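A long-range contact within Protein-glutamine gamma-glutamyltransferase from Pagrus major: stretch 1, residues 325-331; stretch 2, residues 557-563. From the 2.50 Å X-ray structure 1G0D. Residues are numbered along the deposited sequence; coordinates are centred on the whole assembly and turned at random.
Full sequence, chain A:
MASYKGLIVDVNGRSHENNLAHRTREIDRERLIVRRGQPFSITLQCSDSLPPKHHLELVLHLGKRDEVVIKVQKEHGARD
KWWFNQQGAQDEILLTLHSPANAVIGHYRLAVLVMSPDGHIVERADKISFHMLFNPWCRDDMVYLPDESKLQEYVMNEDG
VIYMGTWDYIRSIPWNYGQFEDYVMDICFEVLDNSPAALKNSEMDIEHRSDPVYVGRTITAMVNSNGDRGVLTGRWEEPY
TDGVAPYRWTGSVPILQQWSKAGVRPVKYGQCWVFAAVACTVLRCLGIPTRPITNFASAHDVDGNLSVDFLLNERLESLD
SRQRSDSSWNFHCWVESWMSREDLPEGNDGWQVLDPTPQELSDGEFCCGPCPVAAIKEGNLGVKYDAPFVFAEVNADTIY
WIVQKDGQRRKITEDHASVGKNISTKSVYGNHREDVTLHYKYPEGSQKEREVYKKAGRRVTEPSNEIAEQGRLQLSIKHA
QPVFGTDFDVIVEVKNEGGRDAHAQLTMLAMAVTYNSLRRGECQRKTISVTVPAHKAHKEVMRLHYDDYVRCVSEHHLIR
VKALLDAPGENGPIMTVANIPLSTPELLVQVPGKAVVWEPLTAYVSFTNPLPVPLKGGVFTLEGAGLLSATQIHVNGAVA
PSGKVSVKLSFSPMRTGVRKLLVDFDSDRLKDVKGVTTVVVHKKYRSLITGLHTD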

# COMPACT_ATOMS: atom_id res chain seq x y z
N SER A 325 0.94 15.73 -18.90
CA SER A 325 1.54 15.57 -17.57
C SER A 325 2.29 16.78 -17.10
O SER A 325 3.10 17.33 -17.84
N ASP A 326 2.03 17.16 -15.86
CA ASP A 326 2.64 18.33 -15.23
C ASP A 326 3.60 17.97 -14.05
O ASP A 326 3.30 18.16 -12.86
N SER A 327 4.76 17.43 -14.41
CA SER A 327 5.76 17.08 -13.43
C SER A 327 5.32 16.13 -12.31
O SER A 327 4.42 15.28 -12.48
N SER A 328 5.99 16.30 -11.18
CA SER A 328 5.81 15.48 -10.00
C SER A 328 4.40 15.27 -9.55
O SER A 328 3.59 16.19 -9.54
N TRP A 329 4.12 14.03 -9.15
CA TRP A 329 2.81 13.63 -8.66
C TRP A 329 2.49 14.31 -7.33
O TRP A 329 3.41 14.66 -6.58
N ASN A 330 1.21 14.50 -7.01
CA ASN A 330 0.85 15.14 -5.74
C ASN A 330 1.35 14.26 -4.58
O ASN A 330 1.74 14.75 -3.51
N PHE A 331 1.32 12.95 -4.81
CA PHE A 331 1.80 11.96 -3.84
C PHE A 331 1.89 10.65 -4.57
O PHE A 331 1.37 10.50 -5.67
N HIS A 557 -11.23 15.96 -6.96
CA HIS A 557 -11.53 17.39 -6.81
C HIS A 557 -10.29 18.28 -6.56
O HIS A 557 -10.25 19.05 -5.59
N LEU A 558 -9.30 18.19 -7.46
CA LEU A 558 -8.06 18.95 -7.34
C LEU A 558 -7.87 20.15 -8.30
O LEU A 558 -8.12 20.06 -9.50
N ILE A 559 -7.37 21.25 -7.76
CA ILE A 559 -7.12 22.42 -8.57
C ILE A 559 -5.70 22.90 -8.34
O ILE A 559 -5.34 23.33 -7.25
N ARG A 560 -4.88 22.83 -9.38
CA ARG A 560 -3.51 23.28 -9.25
C ARG A 560 -3.43 24.77 -9.58
O ARG A 560 -3.70 25.16 -10.70
N VAL A 561 -3.07 25.60 -8.61
CA VAL A 561 -2.92 27.03 -8.84
C VAL A 561 -1.44 27.34 -8.98
O VAL A 561 -0.63 26.80 -8.23
N LYS A 562 -1.09 28.16 -9.96
CA LYS A 562 0.31 28.55 -10.20
C LYS A 562 0.46 30.06 -10.28
O LYS A 562 -0.43 30.76 -10.71
N ALA A 563 1.59 30.58 -9.86
CA ALA A 563 1.74 32.02 -9.93
C ALA A 563 3.15 32.26 -10.40
O ALA A 563 4.08 31.58 -9.97

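Which side chains of the 557-563 strand face stretch 325-331? In a strand, successive side chains alternate between the two faces, and here Leu558, Arg560 and Lys562 all point their CA-to-CB bonds toward the other stretch. His557, Ile559, Val561 and Ala563 make no contact with it. The backbones stay well apart, the nearest CA atoms being those of Asn330 and Leu558 at 9.8 Å, so the gap is bridged by side chains reaching across it. The contact is small, burying 280 Å² over both sides.

What does Leu558 contribute at the start of the strand? Its side chain, with chi1 in m and chi2 in t, packs against the amide end of Asn330, where Leu558 CD1 lies 3.4 Å from Asn330 ND2. This is a van der Waals contact. Asn330 points toward the strand with chi1 in m and a chi2 of 6°, and its amide meets two different neighbours: the nitrogen lies by the leucine methyls, while the oxygen is left for Arg560.

How does Arg560 hold the other stretch? With chi1 and chi2 in t, the side chain runs out nearly extended before chi3 turns to m, carrying the guanidinium to the other stretch. There Arg560 NH1 donates a hydrogen bond to Asn330 OD1 at 3.0 Å, while NH2 serves Asp326 twice. Arg560 NH2 bonds to the carboxylate atom Asp326 OD2 at 3.1 Å, as part of a salt bridge, and to the backbone atom Asp326 O at 2.9 Å, the latter a weak bond because its angle is only 128°. Asp326 O and Asn330 OD1 both lie at the edge of the guanidinium, near its plane, where its N-H groups can reach them. One planar group thus ties together two residues four positions apart in sequence, and Arg560 has the largest area covered by the other stretch, 82 Å². Its NE is hydrogen-bonded elsewhere in the structure.

Why does Lys562 complete the arrangement? Its chi1 is m and the remaining chi angles are t, so the chain beyond CB is extended and brings Lys562 NZ to 2.7 Å from Asp326 OD2, a hydrogen bond within a second salt bridge. Asp326 is buried and points toward the strand with chi1 in t, and its OD2 is therefore shared by the two cationic side chains. The two positive groups help balance the charge of this buried acid, which links neighbouring inward-facing positions of the strand.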

# COMPACT_ATOMS: atom_id res chain seq x y z
CB SER A 325 2.48 14.39 -17.53
OG SER A 325 1.78 13.21 -17.84
CB ASP A 326 1.52 19.23 -14.75
CG ASP A 326 1.95 20.66 -14.56
OD1 ASP A 326 3.08 21.02 -14.94
OD2 ASP A 326 1.12 21.41 -14.01
CB SER A 327 6.33 18.34 -12.80
OG SER A 327 7.73 18.26 -12.75
CB SER A 328 6.61 16.07 -8.84
OG SER A 328 7.98 16.26 -9.22
CB TRP A 329 2.80 12.12 -8.46
CG TRP A 329 2.90 11.33 -9.71
CD1 TRP A 329 3.43 11.75 -10.92
CD2 TRP A 329 2.46 9.98 -9.91
NE1 TRP A 329 3.33 10.72 -11.84
CE2 TRP A 329 2.74 9.63 -11.25
CE3 TRP A 329 1.84 9.02 -9.08
CZ2 TRP A 329 2.44 8.35 -11.77
CZ3 TRP A 329 1.54 7.76 -9.60
CH2 TRP A 329 1.84 7.44 -10.92
CB ASN A 330 -0.66 15.34 -5.63
CG ASN A 330 -1.17 16.53 -6.44
OD1 ASN A 330 -0.41 17.17 -7.18
ND2 ASN A 330 -2.46 16.82 -6.30
CB PHE A 331 0.88 11.83 -2.60
CG PHE A 331 -0.39 11.06 -2.85
CD1 PHE A 331 -1.58 11.73 -3.18
CD2 PHE A 331 -0.40 9.68 -2.81
CE1 PHE A 331 -2.76 11.02 -3.46
CE2 PHE A 331 -1.59 8.96 -3.10
CZ PHE A 331 -2.77 9.63 -3.42
CB HIS A 557 -12.52 17.60 -5.65
CG HIS A 557 -13.52 16.50 -5.50
ND1 HIS A 557 -14.76 16.53 -6.11
CD2 HIS A 557 -13.46 15.31 -4.86
CE1 HIS A 557 -15.41 15.42 -5.85
NE2 HIS A 557 -14.64 14.66 -5.09
CB LEU A 558 -6.88 18.01 -7.53
CG LEU A 558 -6.48 17.03 -6.45
CD1 LEU A 558 -5.67 15.94 -7.15
CD2 LEU A 558 -5.66 17.73 -5.33
CB ILE A 559 -8.14 23.55 -8.21
CG1 ILE A 559 -9.51 23.20 -8.80
CG2 ILE A 559 -7.65 24.90 -8.74
CD1 ILE A 559 -10.64 23.99 -8.23
CB ARG A 560 -2.63 22.49 -10.22
CG ARG A 560 -1.14 22.63 -9.98
CD ARG A 560 -0.43 21.58 -10.79
NE ARG A 560 -0.50 20.27 -10.16
CZ ARG A 560 0.09 19.17 -10.64
NH1 ARG A 560 -0.03 18.01 -10.00
NH2 ARG A 560 0.79 19.23 -11.77
CB VAL A 561 -3.47 27.83 -7.66
CG1 VAL A 561 -3.28 29.33 -7.89
CG2 VAL A 561 -4.94 27.50 -7.46
CB LYS A 562 0.83 27.95 -11.49
CG LYS A 562 0.67 26.46 -11.57
CD LYS A 562 1.28 25.92 -12.85
CE LYS A 562 1.22 24.41 -12.94
NZ LYS A 562 2.13 23.93 -14.00
CB ALA A 563 1.51 32.66 -8.57